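Local coordinates for predicted acetyltransferase (Clostridium acetobutylicum, PDB 3MGD), which binds acetyl-CoA and, as a member of the GNAT family, probably transfers the acyl group to an acceptor substrate, at residues G85-M90 / H119-V124; L50-I55 / I68-F73; A64-A69 / D107-E112; R19-I24 / N89-P94. All blocks are in the same frame, centred on the assembly; numbering follows the deposited sequence.

Interaction 1: residues G85-M90 / H119-V124. With ACO (acetyl coenzyme *a), chain C.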
# COMPACT_ATOMS: atom_id res chain seq x y z
N GLY A 85 -4.26 7.08 -2.54
CA GLY A 85 -5.59 6.51 -2.43
C GLY A 85 -5.48 5.11 -2.99
O GLY A 85 -4.90 4.91 -4.05
N TYR A 86 -6.03 4.13 -2.28
CA TYR A 86 -5.96 2.74 -2.70
C TYR A 86 -7.39 2.31 -3.04
O TYR A 86 -8.26 2.26 -2.17
CB TYR A 86 -5.41 1.87 -1.56
CG TYR A 86 -5.43 0.38 -1.87
CD1 TYR A 86 -4.48 -0.18 -2.72
CD2 TYR A 86 -6.38 -0.46 -1.31
CE1 TYR A 86 -4.49 -1.54 -3.01
CE2 TYR A 86 -6.40 -1.82 -1.59
CZ TYR A 86 -5.46 -2.35 -2.43
OH TYR A 86 -5.49 -3.70 -2.71
N ILE A 87 -7.63 2.02 -4.31
CA ILE A 87 -8.99 1.69 -4.74
C ILE A 87 -9.26 0.20 -4.59
O ILE A 87 -8.40 -0.64 -4.87
CB ILE A 87 -9.24 2.21 -6.18
CG1 ILE A 87 -9.34 3.75 -6.12
CG2 ILE A 87 -10.47 1.53 -6.80
CD1 ILE A 87 -9.75 4.42 -7.41
N THR A 88 -10.47 -0.13 -4.13
CA THR A 88 -10.76 -1.49 -3.72
C THR A 88 -12.27 -1.69 -3.63
O THR A 88 -13.03 -0.75 -3.82
CB THR A 88 -10.08 -1.77 -2.34
OG1 THR A 88 -10.11 -3.17 -2.05
CG2 THR A 88 -10.75 -0.97 -1.20
N ASN A 89 -12.69 -2.93 -3.34
CA ASN A 89 -14.09 -3.23 -3.11
C ASN A 89 -14.98 -2.78 -4.25
O ASN A 89 -16.08 -2.30 -4.02
CB ASN A 89 -14.57 -2.59 -1.80
CG ASN A 89 -13.89 -3.18 -0.58
OD1 ASN A 89 -13.15 -4.15 -0.69
ND2 ASN A 89 -14.12 -2.57 0.58
N MSE A 90 -14.50 -2.91 -5.48
CA MSE A 90 -15.36 -2.58 -6.60
C MSE A 90 -16.12 -3.81 -7.10
O MSE A 90 -15.56 -4.86 -7.38
CB MSE A 90 -14.57 -1.91 -7.72
CG MSE A 90 -14.00 -0.55 -7.25
SE MSE A 90 -13.30 0.43 -8.75
CE MSE A 90 -14.97 0.74 -9.72
N HIS A 119 -3.04 12.87 -4.95
CA HIS A 119 -2.99 12.89 -6.41
C HIS A 119 -2.39 11.63 -7.00
O HIS A 119 -2.21 11.53 -8.21
CB HIS A 119 -2.25 14.13 -6.91
CG HIS A 119 -0.83 14.23 -6.43
ND1 HIS A 119 0.23 13.69 -7.12
CD2 HIS A 119 -0.30 14.81 -5.32
CE1 HIS A 119 1.35 13.92 -6.46
NE2 HIS A 119 1.06 14.60 -5.37
N LYS A 120 -2.09 10.65 -6.16
CA LYS A 120 -1.62 9.36 -6.64
C LYS A 120 -2.58 8.27 -6.15
O LYS A 120 -2.83 8.17 -4.95
CB LYS A 120 -0.21 9.07 -6.11
CG LYS A 120 0.88 10.03 -6.61
CD LYS A 120 1.39 9.64 -7.99
CE LYS A 120 2.46 10.62 -8.50
NZ LYS A 120 1.87 11.97 -8.77
N ILE A 121 -3.10 7.48 -7.08
CA ILE A 121 -4.03 6.40 -6.75
C ILE A 121 -3.43 5.08 -7.21
O ILE A 121 -2.73 5.03 -8.21
CB ILE A 121 -5.38 6.59 -7.45
CG1 ILE A 121 -5.82 8.04 -7.37
CG2 ILE A 121 -6.42 5.67 -6.84
CD1 ILE A 121 -5.93 8.55 -5.96
N CYS A 122 -3.70 4.02 -6.48
CA CYS A 122 -3.19 2.72 -6.90
C CYS A 122 -4.24 1.69 -6.60
O CYS A 122 -5.19 1.96 -5.88
CB CYS A 122 -1.87 2.41 -6.19
SG CYS A 122 -1.97 2.38 -4.39
N LEU A 123 -4.09 0.51 -7.19
CA LEU A 123 -5.03 -0.59 -6.96
C LEU A 123 -4.41 -1.88 -7.44
O LEU A 123 -3.39 -1.87 -8.14
CB LEU A 123 -6.34 -0.33 -7.71
CG LEU A 123 -6.29 -0.09 -9.22
CD1 LEU A 123 -5.99 -1.36 -10.01
CD2 LEU A 123 -7.60 0.52 -9.70
N VAL A 124 -5.03 -3.00 -7.06
CA VAL A 124 -4.68 -4.30 -7.61
C VAL A 124 -5.80 -4.75 -8.55
O VAL A 124 -6.95 -4.91 -8.14
CB VAL A 124 -4.48 -5.35 -6.50
CG1 VAL A 124 -4.25 -6.72 -7.11
CG2 VAL A 124 -3.32 -4.94 -5.56
N1A ACO C . -19.50 3.33 -24.10
C2A ACO C . -18.97 2.13 -24.60
N3A ACO C . -18.60 1.09 -23.71
C4A ACO C . -18.77 1.28 -22.28
C5A ACO C . -19.31 2.50 -21.77
C6A ACO C . -19.67 3.52 -22.64
N6A ACO C . -20.22 4.76 -22.11
N7A ACO C . -19.37 2.41 -20.33
C8A ACO C . -18.88 1.16 -19.97
N9A ACO C . -18.48 0.45 -21.18
C1B ACO C . -18.04 -0.93 -21.20
C2B ACO C . -16.51 -0.79 -21.14
O2B ACO C . -15.79 -0.08 -22.10
C3B ACO C . -16.09 -2.20 -20.77
O3B ACO C . -15.90 -3.14 -21.80
P3B ACO C . -14.48 -3.42 -22.48
O7A ACO C . -14.75 -4.07 -23.88
O8A ACO C . -13.66 -4.38 -21.60
O9A ACO C . -13.71 -2.12 -22.65
C4B ACO C . -17.18 -2.54 -19.69
O4B ACO C . -18.40 -1.93 -20.24
C5B ACO C . -16.96 -2.40 -18.20
O5B ACO C . -16.95 -1.05 -17.80
P1A ACO C . -17.93 -0.54 -16.67
O1A ACO C . -19.40 -0.65 -17.08
O2A ACO C . -17.51 0.89 -16.32
O3A ACO C . -17.63 -1.47 -15.43
P2A ACO C . -18.72 -2.39 -14.71
O4A ACO C . -19.25 -3.54 -15.63
O5A ACO C . -19.82 -1.55 -14.11
O6A ACO C . -17.99 -3.01 -13.46
CBP ACO C . -16.35 -4.52 -12.50
CCP ACO C . -16.70 -3.55 -13.61
CDP ACO C . -14.88 -4.90 -12.57
CEP ACO C . -16.68 -3.86 -11.20
CAP ACO C . -17.21 -5.82 -12.68
OAP ACO C . -16.91 -6.48 -13.87
C9P ACO C . -17.24 -6.74 -11.49
O9P ACO C . -17.94 -6.51 -10.50
N8P ACO C . -16.42 -7.93 -11.57
C7P ACO C . -16.33 -8.85 -10.43
C6P ACO C . -15.67 -8.22 -9.26
C5P ACO C . -14.38 -7.53 -9.66
O5P ACO C . -13.58 -8.09 -10.40
N4P ACO C . -14.16 -6.21 -9.18
C3P ACO C . -12.88 -5.56 -9.29
C2P ACO C . -11.83 -5.97 -8.28
S1P ACO C . -10.33 -5.03 -8.37
C ACO C . -10.45 -3.58 -7.53
O ACO C . -11.49 -3.31 -6.94
CH3 ACO C . -9.36 -2.59 -7.63
O HOH W 1 -7.03 -3.08 -5.24
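Gly85 and Ile121 pair at the closed end of a parallel ladder between strands 83-92 and 120-124, whose axes diverge by 34°. Here the strands are held closely: Cys122 N donates to Gly85 O at 2.9 Å, and Ile87 N to Cys122 O at 2.9 Å. Ile121 CD1 lies against Gly85 CA (4.1 Å), on the side where a side chain would project; glycine, having none, avoids a collision there. Beside it, Ile87 CG1 packs tightly on Ile121 CG2 at 3.6 Å. On the other face Tyr86 holds CG anti to its backbone N (chi1 175°), and Cys122 SG lies in the ring plane at its edge, 4.0 Å from CD1. Beyond Ile87 the ladder loosens, and a water bridges Ile87 O (2.8 Å) and Val124 N (2.7 Å). The acetyl CH3 of acetyl-CoA lies beside this water-bridged part, 3.8 Å from Leu123 CB. Ile87 packs on Leu109 and Ile121 on Ala113 of helix 101-115, the beta-alpha-beta crossover, while strand 120-124 pairs antiparallel with a strand of the second subunit.

Interaction 2: residues L50-I55 / I68-F73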
# COMPACT_ATOMS: atom_id res chain seq x y z
N LEU A 50 -10.68 6.61 7.08
CA LEU A 50 -9.57 6.13 6.26
C LEU A 50 -10.05 5.23 5.12
O LEU A 50 -9.24 4.70 4.35
CB LEU A 50 -8.56 5.38 7.14
CG LEU A 50 -7.77 6.28 8.10
CD1 LEU A 50 -6.89 5.48 9.06
CD2 LEU A 50 -6.94 7.30 7.31
N LEU A 51 -11.36 5.04 5.04
CA LEU A 51 -12.01 4.32 3.95
C LEU A 51 -13.29 5.07 3.58
O LEU A 51 -14.04 5.47 4.46
CB LEU A 51 -12.38 2.90 4.39
CG LEU A 51 -12.98 2.04 3.27
CD1 LEU A 51 -11.88 1.61 2.27
CD2 LEU A 51 -13.74 0.82 3.85
N VAL A 52 -13.53 5.26 2.28
CA VAL A 52 -14.81 5.76 1.79
C VAL A 52 -15.36 4.76 0.78
O VAL A 52 -14.70 4.46 -0.21
CB VAL A 52 -14.67 7.15 1.11
CG1 VAL A 52 -15.99 7.57 0.45
CG2 VAL A 52 -14.20 8.21 2.12
N GLU A 53 -16.55 4.25 1.02
CA GLU A 53 -17.12 3.25 0.12
C GLU A 53 -18.44 3.77 -0.42
O GLU A 53 -19.39 3.98 0.33
CB GLU A 53 -17.28 1.89 0.80
CG GLU A 53 -18.00 0.83 -0.08
CD GLU A 53 -17.48 -0.60 0.13
OE1 GLU A 53 -18.17 -1.55 -0.32
OE2 GLU A 53 -16.40 -0.78 0.74
N TRP A 54 -18.46 4.02 -1.73
CA TRP A 54 -19.66 4.51 -2.38
C TRP A 54 -20.52 3.31 -2.77
O TRP A 54 -20.01 2.24 -3.11
CB TRP A 54 -19.30 5.31 -3.63
CG TRP A 54 -18.99 6.75 -3.35
CD1 TRP A 54 -17.76 7.30 -3.08
CD2 TRP A 54 -19.93 7.83 -3.33
NE1 TRP A 54 -17.89 8.67 -2.89
CE2 TRP A 54 -19.22 9.01 -3.05
CE3 TRP A 54 -21.31 7.91 -3.55
CZ2 TRP A 54 -19.84 10.25 -2.94
CZ3 TRP A 54 -21.93 9.14 -3.45
CH2 TRP A 54 -21.20 10.30 -3.15
N ILE A 55 -21.84 3.49 -2.70
CA ILE A 55 -22.75 2.45 -3.15
C ILE A 55 -23.78 3.00 -4.13
O ILE A 55 -24.19 4.15 -4.04
CB ILE A 55 -23.47 1.75 -1.96
CG1 ILE A 55 -24.55 2.65 -1.36
CG2 ILE A 55 -22.49 1.33 -0.87
CD1 ILE A 55 -25.26 2.01 -0.20
N ILE A 68 -12.34 3.63 -1.68
CA ILE A 68 -10.98 4.14 -1.73
C ILE A 68 -10.51 4.20 -0.29
O ILE A 68 -11.24 4.67 0.58
CB ILE A 68 -10.89 5.51 -2.45
CG1 ILE A 68 -9.43 5.96 -2.61
CG2 ILE A 68 -11.76 6.59 -1.76
CD1 ILE A 68 -9.22 7.04 -3.65
N ALA A 69 -9.32 3.66 -0.06
CA ALA A 69 -8.65 3.70 1.24
C ALA A 69 -7.47 4.65 1.16
O ALA A 69 -6.77 4.69 0.14
CB ALA A 69 -8.15 2.31 1.63
N PHE A 70 -7.23 5.42 2.22
CA PHE A 70 -6.13 6.37 2.21
C PHE A 70 -4.98 5.81 3.01
O PHE A 70 -5.11 5.52 4.20
CB PHE A 70 -6.59 7.72 2.75
CG PHE A 70 -7.83 8.21 2.08
CD1 PHE A 70 -7.80 8.58 0.76
CD2 PHE A 70 -9.03 8.22 2.76
CE1 PHE A 70 -8.97 9.00 0.12
CE2 PHE A 70 -10.18 8.63 2.14
CZ PHE A 70 -10.15 9.02 0.82
N ILE A 71 -3.85 5.61 2.32
CA ILE A 71 -2.73 4.90 2.88
C ILE A 71 -1.50 5.79 2.85
O ILE A 71 -1.34 6.61 1.94
CB ILE A 71 -2.46 3.61 2.08
CG1 ILE A 71 -3.69 2.71 2.08
CG2 ILE A 71 -1.25 2.88 2.64
CD1 ILE A 71 -4.06 2.19 3.43
N ASP A 72 -0.62 5.63 3.85
CA ASP A 72 0.54 6.51 4.03
C ASP A 72 1.82 5.77 3.66
O ASP A 72 2.12 4.71 4.21
CB ASP A 72 0.66 6.95 5.51
CG ASP A 72 -0.55 7.73 6.01
OD1 ASP A 72 -1.28 8.31 5.18
OD2 ASP A 72 -0.77 7.79 7.25
N PHE A 73 2.57 6.34 2.72
CA PHE A 73 3.88 5.83 2.35
C PHE A 73 4.89 6.94 2.63
O PHE A 73 4.51 8.08 2.86
CB PHE A 73 3.90 5.45 0.86
CG PHE A 73 2.93 4.36 0.49
CD1 PHE A 73 3.30 3.02 0.59
CD2 PHE A 73 1.66 4.66 0.03
CE1 PHE A 73 2.41 2.00 0.24
CE2 PHE A 73 0.76 3.66 -0.31
CZ PHE A 73 1.14 2.32 -0.21
O HOH W 2 -6.93 2.94 5.03
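Leu51 and Ala69 form a non-hydrogen-bonded pair in the antiparallel beta hairpin of strands 51-58 and 61-72, next to the hydrogen-bonded pair Val52 and Ile68. In the latter, Val52 N donates to Ile68 O at 2.9 Å, and Ile68 N returns a bond to Val52 O, also at 2.9 Å.

Side chains sort onto two faces. Leu51 sets CG anti to its backbone N (chi1 -176°), and its CD1 branch reaches Ala69 CB at 3.8 Å; the small alanine accepts the broad leucine beside it. On the opposite face the branched residues Val52 and Ile68, well suited to extended strands, meet through Val52 CB and Ile68 CG2 at 4.1 Å. Val52 CG2 then approaches the Phe70 ring at its edge, close to the ring plane, 4.0 Å from CE2.

Further out, helices cover both faces. Leu51 packs on Tyr41, Phe42 and Lys45 of helix 35-47, whereas Val52 and Ile68 lie under Glu112 of helix 101-115. Strand 3-6 flanks the hairpin on the side of strand 51-58, and strand 83-92 on the side of strand 61-72.

At the end away from the hairpin turn, Phe70 N donates to Leu50 O at 3.0 Å from 35° above the carbonyl plane, and a water also donates to Leu50 O, at 3.0 Å.

Interaction 3: residues A64-A69 / D107-E112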
# COMPACT_ATOMS: atom_id res chain seq x y z
N ALA A 64 -24.08 -1.71 -6.99
CA ALA A 64 -22.62 -1.63 -7.13
C ALA A 64 -21.97 -1.02 -5.90
O ALA A 64 -22.61 -0.29 -5.14
CB ALA A 64 -22.25 -0.85 -8.38
N THR A 65 -20.71 -1.35 -5.68
CA THR A 65 -19.92 -0.69 -4.66
C THR A 65 -18.58 -0.28 -5.27
O THR A 65 -18.20 -0.78 -6.32
CB THR A 65 -19.61 -1.64 -3.49
OG1 THR A 65 -18.84 -2.75 -3.96
CG2 THR A 65 -20.89 -2.15 -2.83
N ALA A 66 -17.88 0.62 -4.58
CA ALA A 66 -16.53 1.03 -4.99
C ALA A 66 -15.93 1.78 -3.81
O ALA A 66 -16.58 2.67 -3.26
CB ALA A 66 -16.60 1.94 -6.19
N ALA A 67 -14.72 1.43 -3.41
CA ALA A 67 -14.12 2.12 -2.24
C ALA A 67 -12.74 2.68 -2.52
O ALA A 67 -12.05 2.26 -3.45
CB ALA A 67 -14.08 1.20 -1.02
N ILE A 68 -12.34 3.63 -1.68
CA ILE A 68 -10.98 4.14 -1.73
C ILE A 68 -10.51 4.20 -0.29
O ILE A 68 -11.24 4.67 0.58
CB ILE A 68 -10.89 5.51 -2.45
CG1 ILE A 68 -9.43 5.96 -2.61
CG2 ILE A 68 -11.76 6.59 -1.76
CD1 ILE A 68 -9.22 7.04 -3.65
N ALA A 69 -9.32 3.66 -0.06
CA ALA A 69 -8.65 3.70 1.24
C ALA A 69 -7.47 4.65 1.16
O ALA A 69 -6.77 4.69 0.14
CB ALA A 69 -8.15 2.31 1.63
N ASP A 107 -14.75 7.93 -11.06
CA ASP A 107 -14.80 9.40 -11.00
C ASP A 107 -15.06 9.88 -9.58
O ASP A 107 -14.44 10.83 -9.11
CB ASP A 107 -15.86 10.00 -11.94
CG ASP A 107 -15.54 9.80 -13.42
OD1 ASP A 107 -14.35 9.68 -13.79
OD2 ASP A 107 -16.49 9.78 -14.22
N ARG A 108 -16.01 9.23 -8.90
CA ARG A 108 -16.34 9.63 -7.53
C ARG A 108 -15.18 9.38 -6.58
O ARG A 108 -14.95 10.16 -5.66
CB ARG A 108 -17.59 8.89 -7.02
CG ARG A 108 -18.85 9.19 -7.80
CD ARG A 108 -20.04 8.51 -7.15
NE ARG A 108 -21.30 8.77 -7.87
CZ ARG A 108 -22.09 9.82 -7.65
NH1 ARG A 108 -21.78 10.74 -6.74
NH2 ARG A 108 -23.20 9.96 -8.35
N LEU A 109 -14.44 8.29 -6.80
CA LEU A 109 -13.31 7.97 -5.93
C LEU A 109 -12.15 8.94 -6.14
O LEU A 109 -11.51 9.35 -5.19
CB LEU A 109 -12.85 6.52 -6.12
CG LEU A 109 -13.90 5.47 -5.74
CD1 LEU A 109 -13.37 4.08 -6.05
CD2 LEU A 109 -14.31 5.57 -4.28
N VAL A 110 -11.90 9.30 -7.39
CA VAL A 110 -10.90 10.30 -7.70
C VAL A 110 -11.25 11.60 -6.98
O VAL A 110 -10.38 12.30 -6.45
CB VAL A 110 -10.80 10.53 -9.22
CG1 VAL A 110 -10.17 11.88 -9.54
CG2 VAL A 110 -10.02 9.37 -9.86
N ASN A 111 -12.54 11.93 -6.93
CA ASN A 111 -12.94 13.13 -6.21
C ASN A 111 -12.65 13.05 -4.70
O ASN A 111 -12.24 14.05 -4.10
CB ASN A 111 -14.41 13.47 -6.48
CG ASN A 111 -14.88 14.65 -5.67
OD1 ASN A 111 -14.44 15.78 -5.87
ND2 ASN A 111 -15.79 14.40 -4.72
N GLU A 112 -12.86 11.88 -4.09
CA GLU A 112 -12.54 11.71 -2.67
C GLU A 112 -11.06 12.00 -2.44
O GLU A 112 -10.67 12.60 -1.43
CB GLU A 112 -12.87 10.30 -2.18
CG GLU A 112 -14.34 9.93 -2.26
CD GLU A 112 -15.23 10.77 -1.36
OE1 GLU A 112 -14.75 11.28 -0.33
OE2 GLU A 112 -16.43 10.92 -1.70
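Leu109 meets Ala66 and Ile68 where helix 101-115 lies on the sheet; the axes of 107-112 and 64-69 are 8.5 Å apart and inclined by 22°.

The apolar contacts divide between the two methyl branches of the leucine. CG stands anti to the carbonyl carbon (chi1 -63°), and CD1 continues anti to CA (chi2 176°), ending 3.9 Å from Ala66 CB. The other branch, CD2, lies 3.7 Å from Ile68 CG2, and the two side chains slide past each other in opposite directions. Alanine fits under the helix because it adds just one methyl at this close approach, while the branched isoleucine is broad enough to meet two helix residues: its CG2 also touches Glu112 CB at 3.9 Å.

A second group of contacts joins side chains to backbone. Leu109 CD1 packs 3.4 Å from Ala67 O, and Ile68 CD1 comes 3.6 Å from Leu109 O on the helix. Ala67 points its own methyl away, to the far face of the sheet.

The one polar side chain in the contact turns out of this apolar layer. Past its CB, Glu112 bends at chi2 and carries its carboxylate off to a salt bridge with Arg116 and a hydrogen bond from Trp54 NE1, which gives this buried acid its partners. The contact thus seats helix 101-115 over strand 61-72, between Val52 of strand 51-58 and Met90 of strand 83-92.

Interaction 4: residues R19-I24 / N89-P94. With ACO (acetyl coenzyme *a), chain C.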
# COMPACT_ATOMS: atom_id res chain seq x y z
N ARG A 19 -18.41 -7.72 -0.30
CA ARG A 19 -16.99 -8.00 -0.51
C ARG A 19 -16.74 -9.50 -0.70
O ARG A 19 -15.98 -9.89 -1.57
CB ARG A 19 -16.08 -7.43 0.60
CG ARG A 19 -14.59 -7.79 0.39
CD ARG A 19 -13.59 -6.87 1.12
NE ARG A 19 -12.24 -7.42 0.98
CZ ARG A 19 -11.48 -7.29 -0.11
NH1 ARG A 19 -11.93 -6.62 -1.17
NH2 ARG A 19 -10.29 -7.87 -0.15
N LYS A 20 -17.35 -10.34 0.13
CA LYS A 20 -17.18 -11.79 -0.08
C LYS A 20 -17.69 -12.21 -1.45
O LYS A 20 -17.05 -13.00 -2.15
CB LYS A 20 -17.89 -12.59 1.03
CG LYS A 20 -17.28 -12.44 2.42
CD LYS A 20 -17.89 -13.41 3.43
CE LYS A 20 -19.34 -13.11 3.71
NZ LYS A 20 -19.88 -13.91 4.88
N ARG A 21 -18.85 -11.68 -1.83
CA ARG A 21 -19.46 -12.00 -3.11
C ARG A 21 -18.53 -11.62 -4.26
O ARG A 21 -18.37 -12.37 -5.22
CB ARG A 21 -20.77 -11.24 -3.22
CG ARG A 21 -21.68 -11.72 -4.31
CD ARG A 21 -23.07 -11.22 -4.01
NE ARG A 21 -23.72 -10.74 -5.21
CZ ARG A 21 -24.55 -9.71 -5.23
NH1 ARG A 21 -24.82 -9.04 -4.12
NH2 ARG A 21 -25.09 -9.35 -6.38
N GLN A 22 -17.91 -10.45 -4.13
CA GLN A 22 -16.96 -9.94 -5.11
C GLN A 22 -15.75 -10.84 -5.25
O GLN A 22 -15.35 -11.21 -6.35
CB GLN A 22 -16.51 -8.55 -4.67
CG GLN A 22 -15.43 -7.94 -5.54
CD GLN A 22 -14.70 -6.86 -4.77
OE1 GLN A 22 -15.31 -6.16 -3.95
NE2 GLN A 22 -13.40 -6.70 -5.05
N LEU A 23 -15.16 -11.23 -4.13
CA LEU A 23 -13.95 -12.04 -4.15
C LEU A 23 -14.25 -13.41 -4.75
O LEU A 23 -13.45 -13.96 -5.49
CB LEU A 23 -13.41 -12.21 -2.74
CG LEU A 23 -12.91 -10.93 -2.04
CD1 LEU A 23 -12.58 -11.24 -0.60
CD2 LEU A 23 -11.69 -10.32 -2.77
N ILE A 24 -15.41 -13.96 -4.42
CA ILE A 24 -15.76 -15.26 -4.95
C ILE A 24 -15.98 -15.17 -6.46
O ILE A 24 -15.55 -16.04 -7.19
CB ILE A 24 -16.98 -15.84 -4.21
CG1 ILE A 24 -16.56 -16.22 -2.79
CG2 ILE A 24 -17.54 -17.05 -4.95
CD1 ILE A 24 -17.75 -16.46 -1.85
N ASN A 89 -12.69 -2.93 -3.34
CA ASN A 89 -14.09 -3.23 -3.11
C ASN A 89 -14.98 -2.78 -4.25
O ASN A 89 -16.08 -2.30 -4.02
CB ASN A 89 -14.57 -2.59 -1.80
CG ASN A 89 -13.89 -3.18 -0.58
OD1 ASN A 89 -13.15 -4.15 -0.69
ND2 ASN A 89 -14.12 -2.57 0.58
N MSE A 90 -14.50 -2.91 -5.48
CA MSE A 90 -15.36 -2.58 -6.60
C MSE A 90 -16.12 -3.81 -7.10
O MSE A 90 -15.56 -4.86 -7.38
CB MSE A 90 -14.57 -1.91 -7.72
CG MSE A 90 -14.00 -0.55 -7.25
SE MSE A 90 -13.30 0.43 -8.75
CE MSE A 90 -14.97 0.74 -9.72
N TYR A 91 -17.43 -3.64 -7.21
CA TYR A 91 -18.29 -4.73 -7.63
C TYR A 91 -19.50 -4.11 -8.29
O TYR A 91 -20.06 -3.13 -7.80
CB TYR A 91 -18.71 -5.60 -6.43
CG TYR A 91 -19.58 -6.77 -6.86
CD1 TYR A 91 -19.01 -7.94 -7.34
CD2 TYR A 91 -20.95 -6.69 -6.80
CE1 TYR A 91 -19.81 -9.02 -7.75
CE2 TYR A 91 -21.76 -7.75 -7.22
CZ TYR A 91 -21.19 -8.91 -7.69
OH TYR A 91 -22.01 -9.95 -8.09
N THR A 92 -19.86 -4.64 -9.45
CA THR A 92 -21.12 -4.28 -10.09
C THR A 92 -21.92 -5.58 -10.32
O THR A 92 -21.37 -6.58 -10.79
CB THR A 92 -20.91 -3.59 -11.45
OG1 THR A 92 -20.22 -2.35 -11.28
CG2 THR A 92 -22.29 -3.33 -12.12
N GLU A 93 -23.20 -5.56 -9.97
CA GLU A 93 -24.11 -6.68 -10.22
C GLU A 93 -23.97 -7.11 -11.67
O GLU A 93 -23.97 -6.27 -12.56
CB GLU A 93 -25.56 -6.23 -9.95
CG GLU A 93 -26.60 -7.32 -10.12
CD GLU A 93 -26.49 -8.41 -9.07
OE1 GLU A 93 -26.42 -8.08 -7.87
OE2 GLU A 93 -26.49 -9.60 -9.45
N PRO A 94 -23.80 -8.43 -11.92
CA PRO A 94 -23.53 -8.89 -13.28
C PRO A 94 -24.51 -8.40 -14.36
O PRO A 94 -24.05 -7.98 -15.42
CB PRO A 94 -23.56 -10.42 -13.14
CG PRO A 94 -23.04 -10.64 -11.75
CD PRO A 94 -23.63 -9.51 -10.93
N1A ACO C . -19.50 3.33 -24.10
C2A ACO C . -18.97 2.13 -24.60
N3A ACO C . -18.60 1.09 -23.71
C4A ACO C . -18.77 1.28 -22.28
C5A ACO C . -19.31 2.50 -21.77
C6A ACO C . -19.67 3.52 -22.64
N6A ACO C . -20.22 4.76 -22.11
N7A ACO C . -19.37 2.41 -20.33
C8A ACO C . -18.88 1.16 -19.97
N9A ACO C . -18.48 0.45 -21.18
C1B ACO C . -18.04 -0.93 -21.20
C2B ACO C . -16.51 -0.79 -21.14
O2B ACO C . -15.79 -0.08 -22.10
C3B ACO C . -16.09 -2.20 -20.77
O3B ACO C . -15.90 -3.14 -21.80
P3B ACO C . -14.48 -3.42 -22.48
O7A ACO C . -14.75 -4.07 -23.88
O8A ACO C . -13.66 -4.38 -21.60
O9A ACO C . -13.71 -2.12 -22.65
C4B ACO C . -17.18 -2.54 -19.69
O4B ACO C . -18.40 -1.93 -20.24
C5B ACO C . -16.96 -2.40 -18.20
O5B ACO C . -16.95 -1.05 -17.80
P1A ACO C . -17.93 -0.54 -16.67
O1A ACO C . -19.40 -0.65 -17.08
O2A ACO C . -17.51 0.89 -16.32
O3A ACO C . -17.63 -1.47 -15.43
P2A ACO C . -18.72 -2.39 -14.71
O4A ACO C . -19.25 -3.54 -15.63
O5A ACO C . -19.82 -1.55 -14.11
O6A ACO C . -17.99 -3.01 -13.46
CBP ACO C . -16.35 -4.52 -12.50
CCP ACO C . -16.70 -3.55 -13.61
CDP ACO C . -14.88 -4.90 -12.57
CEP ACO C . -16.68 -3.86 -11.20
CAP ACO C . -17.21 -5.82 -12.68
OAP ACO C . -16.91 -6.48 -13.87
C9P ACO C . -17.24 -6.74 -11.49
O9P ACO C . -17.94 -6.51 -10.50
N8P ACO C . -16.42 -7.93 -11.57
C7P ACO C . -16.33 -8.85 -10.43
C6P ACO C . -15.67 -8.22 -9.26
C5P ACO C . -14.38 -7.53 -9.66
O5P ACO C . -13.58 -8.09 -10.40
N4P ACO C . -14.16 -6.21 -9.18
C3P ACO C . -12.88 -5.56 -9.29
C2P ACO C . -11.83 -5.97 -8.28
S1P ACO C . -10.33 -5.03 -8.37
C ACO C . -10.45 -3.58 -7.53
O ACO C . -11.49 -3.31 -6.94
CH3 ACO C . -9.36 -2.59 -7.63
O HOH W 3 -10.79 -5.78 -3.70
O HOH W 4 -17.24 -5.02 -2.53
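Gln22, on helix 12-25, packs against the backbone of Asn89 and Met90 and the ring of Tyr91, and touches both protein and cofactor. Its CB packs 3.7 Å from Tyr91 CD1. With CG anti to the backbone N (chi1 175°), that atom sits 3.6 Å from Met90 O, and CD follows at 3.4 Å from the same oxygen. At the tip, OE1 comes 3.3 Å from Asn89 CA, while NE2 lies 3.7 Å from the pantetheine carbon C2P of acetyl-CoA. NE2 also donates to Glu26 and to a water shared with Arg19 NH1. A long, uncharged amide thus suits a place between a strand backbone and a thioester arm.

Arg19 crosses Asn89 at about a right angle, its NH1 giving Asn89 OD1 a weak, bent bond of 2.8 Å; Arg19 NH2 has a firmer partner, Pro75 O of the second subunit, and Asn89 ND2 is held by Glu53. In the conformer given here, one of two, Arg21 sets a guanidinium face near Tyr91 CE2 and forms a salt bridge to Glu93 that is too short to be taken literally.

The carbonyl O of Met90, present as selenomethionine, accepts from N4P of acetyl-CoA at 2.6 Å, and Thr92 N donates to O9P at 2.9 Å. Pantetheine therefore pairs with the strand edge much as another strand would. With Asn89 in a left-handed conformation, this is consistent with the bulged fourth strand that binds acetyl-CoA in the GNAT fold.

Strand 83-92 ties the set together: interactions 1 and 4 share Asn89 and Met90 and, though their centres are about 16 Å apart, both touch acetyl-CoA: Leu123 of interaction 1 at the acetyl methyl, Thr92 of interaction 4 further up pantetheine, and the shared Met90 between them. Interactions 2 and 3 share Ile68 and Ala69 on the neighbouring strand 61-72, which joins interaction 1 through Tyr86 N and Ala69 O at 2.6 Å. A second shell positions Asn89: its ND2 is 2.9 Å from Glu53 OE2 in interaction 2, and its O is 2.8 Å from Thr65 OG1 in interaction 3. Interaction 3 stays back from the ligand, Ala66 lying about 7 Å from it (side chain to cofactor), but backs Met90.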